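Local coordinates for ssDNA binding protein (Pyrococcus furiosus, PDB 4PSM) that binds single-stranded DNA, probably holding it in a system of tunnels that runs between the subunits of its multi-chain assembly, at residues 46-49 with 50-54; 86-89 with 90-93; 16-19 with 20-23; 33-36 with 37-41. All coordinates share one frame; numbering follows the deposited sequence.

How the contacts relate
Contacts 1 and 4 lie near opposite ends of helix 33-53, their centres about 19 Å apart, and contact 3 belongs to the preceding helix 15-26. That helix packs against both: Val19 CG2 meets Ile47 CD1 of contact 1 at 4.2 Å, and Leu23 CD2 reaches Ala40 CB of contact 4 at 3.8 Å, with centres of contacts 3 and 4 about 10 Å apart. Contact 2, where the last strand leads into helix 93-141, is about 17 Å from contact 1 and 30 Å from contact 4, centre to centre. Contacts 3 and 4 touch the third subunit, contacts 2 and 3 the second, consistent with a protein whose DNA tunnels lie between subunits.

Contact 1: 46-49 with 50-54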
loop_
_atom_site.group_PDB
_atom_site.type_symbol
_atom_site.label_atom_id
_atom_site.label_comp_id
_atom_site.label_asym_id
_atom_site.label_seq_id
_atom_site.Cartn_x
_atom_site.Cartn_y
_atom_site.Cartn_z
ATOM N N ILE A 46 8.350 3.955 41.127
ATOM C CA ILE A 46 8.325 4.822 42.283
ATOM C C ILE A 46 6.892 5.194 42.648
ATOM O O ILE A 46 6.484 5.087 43.804
ATOM C CB ILE A 46 9.144 6.093 42.012
ATOM C CG1 ILE A 46 10.630 5.745 41.892
ATOM C CG2 ILE A 46 8.902 7.131 43.094
ATOM C CD1 ILE A 46 11.499 6.894 41.402
ATOM N N ILE A 47 6.127 5.616 41.651
ATOM C CA ILE A 47 4.748 6.017 41.872
ATOM C C ILE A 47 3.963 4.892 42.539
ATOM O O ILE A 47 3.239 5.107 43.510
ATOM C CB ILE A 47 4.081 6.423 40.549
ATOM C CG1 ILE A 47 4.697 7.727 40.031
ATOM C CG2 ILE A 47 2.586 6.578 40.720
ATOM C CD1 ILE A 47 4.163 8.148 38.686
ATOM N N PHE A 48 4.133 3.681 42.030
ATOM C CA PHE A 48 3.382 2.544 42.531
ATOM C C PHE A 48 3.708 2.233 43.980
ATOM O O PHE A 48 2.846 1.772 44.722
ATOM C CB PHE A 48 3.637 1.307 41.681
ATOM C CG PHE A 48 2.871 0.103 42.132
ATOM C CD1 PHE A 48 1.596 -0.136 41.654
ATOM C CD2 PHE A 48 3.417 -0.787 43.044
ATOM C CE1 PHE A 48 0.883 -1.248 42.061
ATOM C CE2 PHE A 48 2.704 -1.898 43.464
ATOM C CZ PHE A 48 1.438 -2.132 42.962
ATOM N N GLU A 49 4.959 2.457 44.370
ATOM C CA GLU A 49 5.353 2.280 45.759
ATOM C C GLU A 49 4.597 3.280 46.629
ATOM O O GLU A 49 4.023 2.912 47.641
ATOM C CB GLU A 49 6.863 2.454 45.923
ATOM C CG GLU A 49 7.689 1.374 45.237
ATOM C CD GLU A 49 9.179 1.662 45.276
ATOM O OE1 GLU A 49 9.557 2.848 45.383
ATOM O OE2 GLU A 49 9.972 0.699 45.200
ATOM N N LYS A 50 4.586 4.539 46.204
ATOM C CA LYS A 50 3.886 5.592 46.914
ATOM C C LYS A 50 2.380 5.356 46.961
ATOM O O LYS A 50 1.758 5.553 48.000
ATOM C CB LYS A 50 4.211 6.956 46.307
ATOM C CG LYS A 50 5.705 7.234 46.240
ATOM C CD LYS A 50 6.018 8.715 46.348
ATOM C CE LYS A 50 7.465 8.921 46.774
ATOM N NZ LYS A 50 7.760 10.337 47.118
ATOM N N LEU A 51 1.793 4.925 45.849
ATOM C CA LEU A 51 0.366 4.602 45.840
ATOM C C LEU A 51 0.048 3.498 46.841
ATOM O O LEU A 51 -1.008 3.512 47.465
ATOM C CB LEU A 51 -0.123 4.185 44.448
ATOM C CG LEU A 51 0.018 5.218 43.331
ATOM C CD1 LEU A 51 -0.512 4.720 41.978
ATOM C CD2 LEU A 51 -0.539 6.578 43.710
ATOM N N GLN A 52 0.961 2.539 46.981
ATOM C CA GLN A 52 0.814 1.475 47.969
ATOM C C GLN A 52 0.831 2.064 49.378
ATOM O O GLN A 52 -0.036 1.776 50.197
ATOM C CB GLN A 52 1.941 0.451 47.834
ATOM C CG GLN A 52 1.625 -0.744 46.950
ATOM C CD GLN A 52 2.648 -1.858 47.101
ATOM O OE1 GLN A 52 3.680 -1.689 47.753
ATOM N NE2 GLN A 52 2.360 -3.009 46.508
ATOM N N GLU A 53 1.831 2.893 49.647
ATOM C CA GLU A 53 2.009 3.505 50.947
ATOM C C GLU A 53 0.811 4.387 51.289
ATOM O O GLU A 53 0.434 4.507 52.447
ATOM C CB GLU A 53 3.300 4.330 50.964
ATOM C CG GLU A 53 3.870 4.573 52.353
ATOM C CD GLU A 53 4.516 3.333 52.944
ATOM O OE1 GLU A 53 5.609 2.951 52.474
ATOM O OE2 GLU A 53 3.933 2.741 53.878
HETATM N N MSE A 54 0.209 4.992 50.272
HETATM C CA MSE A 54 -0.877 5.941 50.484
HETATM C C MSE A 54 -2.237 5.270 50.621
HETATM O O MSE A 54 -3.248 5.945 50.792
HETATM C CB MSE A 54 -0.924 6.949 49.343
HETATM C CG MSE A 54 0.091 8.056 49.451
HETATM SE SE MSE A 54 0.294 8.968 47.745
HETATM C CE MSE A 54 1.283 10.542 48.344
#
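Phe48 and Gln52 cross obliquely on the outer side of the helix, the phenyl ring and the side-chain amide turned 50° apart. The closest approach is from Gln52 NE2 to Phe48 CE2, 3.3 Å, while Gln52 CG, the aliphatic part of the chain, passes the same ring carbon at 3.8 Å. Phe48 gains this position because its CG is anti to the backbone N (chi1 -179°), a torsion that brings the end of the ring nearer to the following turn. A glutamine is apt beside it: its methylenes can lie against the aromatic ring while its amide remains polar at an exposed surface.

Ile47 and Leu51 behave differently. They run side by side and point the same way, the Ile47 branch methyl CG2 lying 3.8 Å from Leu51 CD1. Both pairs are i to i+4 neighbours in the last turns of helix 33-53, an amphipathic helix whose apolar stripe faces the fold: Ile47 and Leu51 both press on Tyr15 of helix 15-26, and Leu51 also reaches Ile84 of strand 74-87. Branched aliphatic residues suit this buried stripe, having no polar atom that would need a partner there.

Beneath the side chains runs the regular backbone ladder, Leu51 N bonding to Ile47 O at 2.8 Å and Gln52 N to Phe48 O at 3.0 Å. Lys50 trails its long chain beside the preceding turn, CG touching Ile46 O at 3.3 Å and CE passing Ile46 CG2 at 4.3 Å.

Contact 2: 86-89 with 90-93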
loop_
_atom_site.group_PDB
_atom_site.type_symbol
_atom_site.label_atom_id
_atom_site.label_comp_id
_atom_site.label_asym_id
_atom_site.label_seq_id
_atom_site.Cartn_x
_atom_site.Cartn_y
_atom_site.Cartn_z
ATOM N N THR A 86 -4.625 12.526 45.161
ATOM C CA THR A 86 -5.467 11.337 45.204
ATOM C C THR A 86 -6.930 11.703 45.429
ATOM O O THR A 86 -7.239 12.702 46.065
ATOM C CB THR A 86 -4.995 10.355 46.288
ATOM O OG1 THR A 86 -6.030 9.401 46.551
ATOM C CG2 THR A 86 -4.664 11.100 47.572
ATOM N N TYR A 87 -7.828 10.889 44.894
ATOM C CA TYR A 87 -9.255 11.135 45.037
ATOM C C TYR A 87 -9.981 9.824 45.271
ATOM O O TYR A 87 -10.149 9.035 44.346
ATOM C CB TYR A 87 -9.796 11.834 43.796
ATOM C CG TYR A 87 -9.065 13.116 43.491
ATOM C CD1 TYR A 87 -9.511 14.327 43.996
ATOM C CD2 TYR A 87 -7.912 13.112 42.715
ATOM C CE1 TYR A 87 -8.838 15.504 43.726
ATOM C CE2 TYR A 87 -7.231 14.286 42.443
ATOM C CZ TYR A 87 -7.703 15.477 42.954
ATOM O OH TYR A 87 -7.038 16.650 42.694
ATOM N N LYS A 88 -10.401 9.598 46.514
ATOM C CA LYS A 88 -11.030 8.339 46.890
ATOM C C LYS A 88 -12.377 8.177 46.208
ATOM O O LYS A 88 -13.173 9.113 46.166
ATOM C CB LYS A 88 -11.189 8.257 48.403
ATOM C CG LYS A 88 -9.915 8.578 49.161
ATOM C CD LYS A 88 -8.827 7.554 48.882
ATOM C CE LYS A 88 -9.266 6.152 49.280
ATOM N NZ LYS A 88 -8.137 5.160 49.270
ATOM N N LYS A 89 -12.615 6.989 45.660
ATOM C CA LYS A 89 -13.867 6.693 44.979
ATOM C C LYS A 89 -15.079 7.099 45.822
ATOM O O LYS A 89 -16.012 7.728 45.324
ATOM C CB LYS A 89 -13.943 5.202 44.638
ATOM C CG LYS A 89 -15.265 4.786 43.999
ATOM C CD LYS A 89 -15.413 3.279 43.960
ATOM C CE LYS A 89 -16.744 2.871 43.354
ATOM N NZ LYS A 89 -16.897 1.389 43.280
ATOM N N GLU A 90 -15.055 6.735 47.102
ATOM C CA GLU A 90 -16.185 6.978 48.000
ATOM C C GLU A 90 -16.450 8.466 48.240
ATOM O O GLU A 90 -17.565 8.858 48.579
ATOM C CB GLU A 90 -15.979 6.248 49.330
ATOM C CG GLU A 90 -17.125 5.334 49.719
ATOM C CD GLU A 90 -16.648 3.967 50.168
ATOM O OE1 GLU A 90 -15.597 3.511 49.671
ATOM O OE2 GLU A 90 -17.322 3.350 51.020
ATOM N N GLU A 91 -15.419 9.286 48.067
ATOM C CA GLU A 91 -15.547 10.728 48.240
ATOM C C GLU A 91 -15.805 11.423 46.914
ATOM O O GLU A 91 -16.204 12.583 46.877
ATOM C CB GLU A 91 -14.295 11.306 48.913
ATOM C CG GLU A 91 -14.295 11.147 50.425
ATOM C CD GLU A 91 -12.919 10.884 50.999
ATOM O OE1 GLU A 91 -11.947 11.511 50.530
ATOM O OE2 GLU A 91 -12.813 10.041 51.916
ATOM N N GLU A 92 -15.575 10.700 45.825
ATOM C CA GLU A 92 -15.704 11.256 44.488
ATOM C C GLU A 92 -16.336 10.231 43.566
ATOM O O GLU A 92 -15.716 9.794 42.596
ATOM C CB GLU A 92 -14.329 11.672 43.963
ATOM C CG GLU A 92 -13.709 12.844 44.716
ATOM C CD GLU A 92 -14.496 14.125 44.510
ATOM O OE1 GLU A 92 -15.197 14.234 43.479
ATOM O OE2 GLU A 92 -14.425 15.020 45.378
ATOM N N GLU A 93 -17.576 9.851 43.870
ATOM C CA GLU A 93 -18.193 8.765 43.124
ATOM C C GLU A 93 -18.359 9.062 41.639
ATOM O O GLU A 93 -18.149 8.169 40.823
ATOM C CB GLU A 93 -19.502 8.289 43.751
ATOM C CG GLU A 93 -19.327 7.628 45.102
ATOM C CD GLU A 93 -19.496 8.625 46.249
ATOM O OE1 GLU A 93 -19.304 9.838 46.011
ATOM O OE2 GLU A 93 -19.832 8.202 47.382
#
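The passage from the last strand of the sheet into the long helix 93-141 is made here, by two overlapping beta turns in which Lys88 and Lys89 meet Glu91 and Glu92. In the first turn Glu91 N bonds to Lys88 O at 2.9 Å; in the second Glu92 N bonds to Lys89 O at 3.0 Å. Neither is directed at a lone pair, since the donors stand high above the carbonyl planes, 58° out for the first and 71° out for the second. Glu92 N also makes a weak bond to Lys88 O, so that one carbonyl serves two amides.

Among the side chains, Lys88 and Glu91 lie alongside each other and point the same way. Their contact is between aliphatic and acidic parts: Glu91 OE1 comes within 3.8 Å of Lys88 CG. The ammonium does not follow it, because bends at chi2 and chi3 swing the lysine chain round to a salt bridge with Asp60. Asp60 also accepts the backbone N-H of Lys89, so one aspartate holds both the side chain and the main chain at the start of the turn. At the N-cap position of the helix, Glu92 chi1 (-67°) puts CG 4.1 Å from Tyr87 CB, and a bend at chi2 then turns the carboxylate.

Charged residues suit this surface bend, where long polar chains can reach solvent or a distant partner. On the sheet side, Tyr87 sets its ring edge-to-face with Phe9 of strand 4-11. On the helix side, Tyr87 packs on Leu95 and Lys89 on Ala96 of the same chain's helix 93-141, and Tyr87 also touches Lys94 of the second subunit.

Contact 3: 16-19 with 20-23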
loop_
_atom_site.group_PDB
_atom_site.type_symbol
_atom_site.label_atom_id
_atom_site.label_comp_id
_atom_site.label_asym_id
_atom_site.label_seq_id
_atom_site.Cartn_x
_atom_site.Cartn_y
_atom_site.Cartn_z
ATOM N N ALA A 16 -0.014 4.100 35.137
ATOM C CA ALA A 16 1.292 3.841 34.550
ATOM C C ALA A 16 1.264 4.001 33.020
ATOM O O ALA A 16 2.142 4.639 32.440
ATOM C CB ALA A 16 1.797 2.472 34.974
ATOM N N ASN A 17 0.242 3.456 32.369
ATOM C CA ASN A 17 0.067 3.686 30.938
ATOM C C ASN A 17 -0.089 5.170 30.606
ATOM O O ASN A 17 0.433 5.652 29.600
ATOM C CB ASN A 17 -1.133 2.900 30.388
ATOM C CG ASN A 17 -0.845 1.418 30.224
ATOM O OD1 ASN A 17 0.291 1.017 29.977
ATOM N ND2 ASN A 17 -1.882 0.595 30.355
ATOM N N LYS A 18 -0.810 5.899 31.452
ATOM C CA LYS A 18 -1.065 7.304 31.177
ATOM C C LYS A 18 0.221 8.114 31.264
ATOM O O LYS A 18 0.467 9.010 30.451
ATOM C CB LYS A 18 -2.120 7.869 32.130
ATOM C CG LYS A 18 -2.509 9.303 31.804
ATOM C CD LYS A 18 -3.138 9.394 30.415
ATOM C CE LYS A 18 -3.774 10.757 30.168
ATOM N NZ LYS A 18 -4.875 11.048 31.133
ATOM N N VAL A 19 1.037 7.799 32.261
ATOM C CA VAL A 19 2.318 8.454 32.414
ATOM C C VAL A 19 3.128 8.269 31.130
ATOM O O VAL A 19 3.613 9.236 30.543
ATOM C CB VAL A 19 3.086 7.894 33.630
ATOM C CG1 VAL A 19 4.550 8.307 33.588
ATOM C CG2 VAL A 19 2.435 8.358 34.909
ATOM N N ARG A 20 3.245 7.023 30.687
ATOM C CA ARG A 20 4.054 6.710 29.519
ATOM C C ARG A 20 3.528 7.421 28.273
ATOM O O ARG A 20 4.300 7.938 27.468
ATOM C CB ARG A 20 4.106 5.206 29.288
ATOM C CG ARG A 20 5.271 4.766 28.386
ATOM C CD ARG A 20 5.214 3.267 28.097
ATOM N NE ARG A 20 4.077 2.945 27.232
ATOM C CZ ARG A 20 3.786 1.721 26.803
ATOM N NH1 ARG A 20 4.544 0.695 27.162
ATOM N NH2 ARG A 20 2.734 1.523 26.015
ATOM N N ARG A 21 2.208 7.461 28.131
ATOM C CA ARG A 21 1.589 8.121 26.990
ATOM C C ARG A 21 1.922 9.600 26.940
ATOM O O ARG A 21 2.316 10.120 25.894
ATOM C CB ARG A 21 0.086 7.885 26.982
ATOM C CG ARG A 21 -0.269 6.452 26.648
ATOM C CD ARG A 21 -1.706 6.142 26.971
ATOM N NE ARG A 21 -2.613 7.160 26.462
ATOM C CZ ARG A 21 -3.912 7.168 26.723
ATOM N NH1 ARG A 21 -4.419 6.211 27.484
ATOM N NH2 ARG A 21 -4.696 8.120 26.229
ATOM N N VAL A 22 1.783 10.268 28.081
ATOM C CA VAL A 22 2.062 11.695 28.169
ATOM C C VAL A 22 3.535 11.952 27.900
ATOM O O VAL A 22 3.897 12.878 27.174
ATOM C CB VAL A 22 1.683 12.244 29.553
ATOM C CG1 VAL A 22 1.964 13.750 29.633
ATOM C CG2 VAL A 22 0.226 11.955 29.823
ATOM N N LEU A 23 4.381 11.121 28.495
ATOM C CA LEU A 23 5.817 11.211 28.286
ATOM C C LEU A 23 6.200 11.090 26.795
ATOM O O LEU A 23 6.985 11.890 26.282
ATOM C CB LEU A 23 6.527 10.158 29.133
ATOM C CG LEU A 23 8.038 10.314 29.287
ATOM C CD1 LEU A 23 8.385 11.742 29.675
ATOM C CD2 LEU A 23 8.562 9.333 30.311
#
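Lys18 meets Val22, and Val19 meets Leu23, each four residues further on in helix 15-26, which packs on helix 33-53 and on the three-stranded antiparallel sheet. Arg20, Lys18 and Val19 carry most of the contact. Arg20 sets its CB 3.7 Å from Asn17 O. Its chain then runs out extended through chi2 before turning at chi3, and the guanidinium leaves for the third subunit, where it forms a salt bridge with Glu149 and a hydrogen bond to Leu144 O. The length of an arginine is needed here, its methylenes lying against Ala40 of helix 33-53 while its N-H groups reach another chain.

Val19 is buried instead, filling space against Asn44 and Thr7 with a compact branched side chain. Its carbonyl O receives Leu23 N at 2.9 Å, in the same helical series of bonds that joins Val22 N to Lys18 O at 3.0 Å.

Lys18 bends at chi2 (62°) and again at chi4, which carries its ammonium to Thr7 O on strand 4-11. On the way, Lys18 CD lies over one face of the Arg21 guanidinium, 4.4 Å from CZ; a methylene can occupy that face without competing for the N-H groups directed outward. Arg21 spends those on a salt bridge to Glu106 and a hydrogen bond to Glu140 O of the third subunit, so the two positive groups probably coexist through separate partners. Lys18 CE comes to 4.2 Å from Val22 CG2, the two side chains passing at a slant. Val22 chi1 (-179°) turns that methyl back over the preceding turn, where it comes within 3.0 Å of Lys18 O.

Contact 4: 33-36 with 37-41; sequences PEEV and VKAAG
The carboxylate of Glu35 meets the methyl of Ala39 one helical turn on, Ala39 CB standing 4.1 Å from Glu35 OE2 and well out of the plane of the carboxylate. With CG anti to the backbone N, a bend at chi2 (63°) curls the glutamate along the helix, so its end comes nearer to the next turn than its CB does. The remaining flat groups are peptides, joined in the usual helical way: Lys38 N bonds to Glu34 O at 3.0 Å and Val37 N to Pro33 O at 2.9 Å.

This is the first part of helix 33-53. Proline suits its opening residue, where the amide nitrogen has no preceding turn to bond to, and its ring packs on Phe24 and on Ser148 of the third subunit. The valines divide between two neighbours: Val36 faces Phe24 and Val31, while Val37 touches Glu149 of the third subunit and sets CG2 3.6 Å from Pro33 O. Ala39 and Ala40 are small enough to let other elements close in. Ala40, bonded to Val36 O through its N at 2.9 Å, packs against Arg20 and Leu23 of helix 15-26, and Ala39 O accepts the indole N-H of Trp77.

Glu35 is buried, yet its OE2 accepts the backbone N-H of Ile75, which ties helix 33-53 to strand 74-87, and its OE1 has a long, weak ion pair with Lys74. Lys38 NZ, 6.0 Å from Glu35 OE1, makes no direct ion pair with it. The hydrogen bond from Ile75 N, with some help from the Lys74 charge, would favour the ionised form of the acid.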
loop_
_atom_site.group_PDB
_atom_site.type_symbol
_atom_site.label_atom_id
_atom_site.label_comp_id
_atom_site.label_asym_id
_atom_site.label_seq_id
_atom_site.Cartn_x
_atom_site.Cartn_y
_atom_site.Cartn_z
ATOM N N PRO A 33 12.410 6.328 21.712
ATOM C CA PRO A 33 11.323 5.610 22.388
ATOM C C PRO A 33 11.818 4.732 23.532
ATOM O O PRO A 33 11.212 4.733 24.605
ATOM C CB PRO A 33 10.731 4.746 21.271
ATOM C CG PRO A 33 10.999 5.526 20.034
ATOM C CD PRO A 33 12.341 6.188 20.247
ATOM N N GLU A 34 12.905 3.995 23.309
ATOM C CA GLU A 34 13.432 3.106 24.339
ATOM C C GLU A 34 13.757 3.872 25.618
ATOM O O GLU A 34 13.641 3.338 26.716
ATOM C CB GLU A 34 14.665 2.338 23.844
ATOM C CG GLU A 34 15.358 2.967 22.643
ATOM C CD GLU A 34 14.655 2.660 21.330
ATOM O OE1 GLU A 34 14.643 3.541 20.444
ATOM O OE2 GLU A 34 14.121 1.536 21.184
ATOM N N GLU A 35 14.168 5.127 25.476
ATOM C CA GLU A 35 14.450 5.956 26.647
ATOM C C GLU A 35 13.161 6.331 27.372
ATOM O O GLU A 35 13.106 6.302 28.598
ATOM C CB GLU A 35 15.231 7.222 26.260
ATOM C CG GLU A 35 15.368 8.248 27.374
ATOM C CD GLU A 35 16.156 7.730 28.567
ATOM O OE1 GLU A 35 16.884 6.728 28.416
ATOM O OE2 GLU A 35 16.049 8.327 29.661
ATOM N N VAL A 36 12.133 6.684 26.601
ATOM C CA VAL A 36 10.824 6.991 27.151
ATOM C C VAL A 36 10.299 5.799 27.939
ATOM O O VAL A 36 9.837 5.937 29.073
ATOM C CB VAL A 36 9.823 7.347 26.043
ATOM C CG1 VAL A 36 8.404 7.399 26.597
ATOM C CG2 VAL A 36 10.196 8.668 25.397
ATOM N N VAL A 37 10.379 4.621 27.334
ATOM C CA VAL A 37 9.917 3.408 27.992
ATOM C C VAL A 37 10.694 3.185 29.280
ATOM O O VAL A 37 10.133 2.816 30.308
ATOM C CB VAL A 37 10.063 2.182 27.075
ATOM C CG1 VAL A 37 9.989 0.888 27.881
ATOM C CG2 VAL A 37 8.998 2.206 25.997
ATOM N N LYS A 38 11.994 3.429 29.211
ATOM C CA LYS A 38 12.883 3.201 30.335
ATOM C C LYS A 38 12.614 4.222 31.448
ATOM O O LYS A 38 12.503 3.867 32.614
ATOM C CB LYS A 38 14.338 3.263 29.856
ATOM C CG LYS A 38 15.378 2.816 30.864
ATOM C CD LYS A 38 15.788 3.945 31.794
ATOM C CE LYS A 38 17.274 3.872 32.114
ATOM N NZ LYS A 38 17.685 2.504 32.532
ATOM N N ALA A 39 12.496 5.492 31.080
ATOM C CA ALA A 39 12.253 6.551 32.050
ATOM C C ALA A 39 10.895 6.388 32.737
ATOM O O ALA A 39 10.774 6.542 33.948
ATOM C CB ALA A 39 12.350 7.928 31.389
ATOM N N ALA A 40 9.874 6.075 31.953
ATOM C CA ALA A 40 8.529 5.923 32.477
ATOM C C ALA A 40 8.469 4.724 33.407
ATOM O O ALA A 40 7.840 4.773 34.459
ATOM C CB ALA A 40 7.521 5.770 31.330
ATOM N N GLY A 41 9.125 3.642 33.012
ATOM C CA GLY A 41 9.145 2.436 33.822
ATOM C C GLY A 41 9.675 2.741 35.210
ATOM O O GLY A 41 9.141 2.267 36.205
#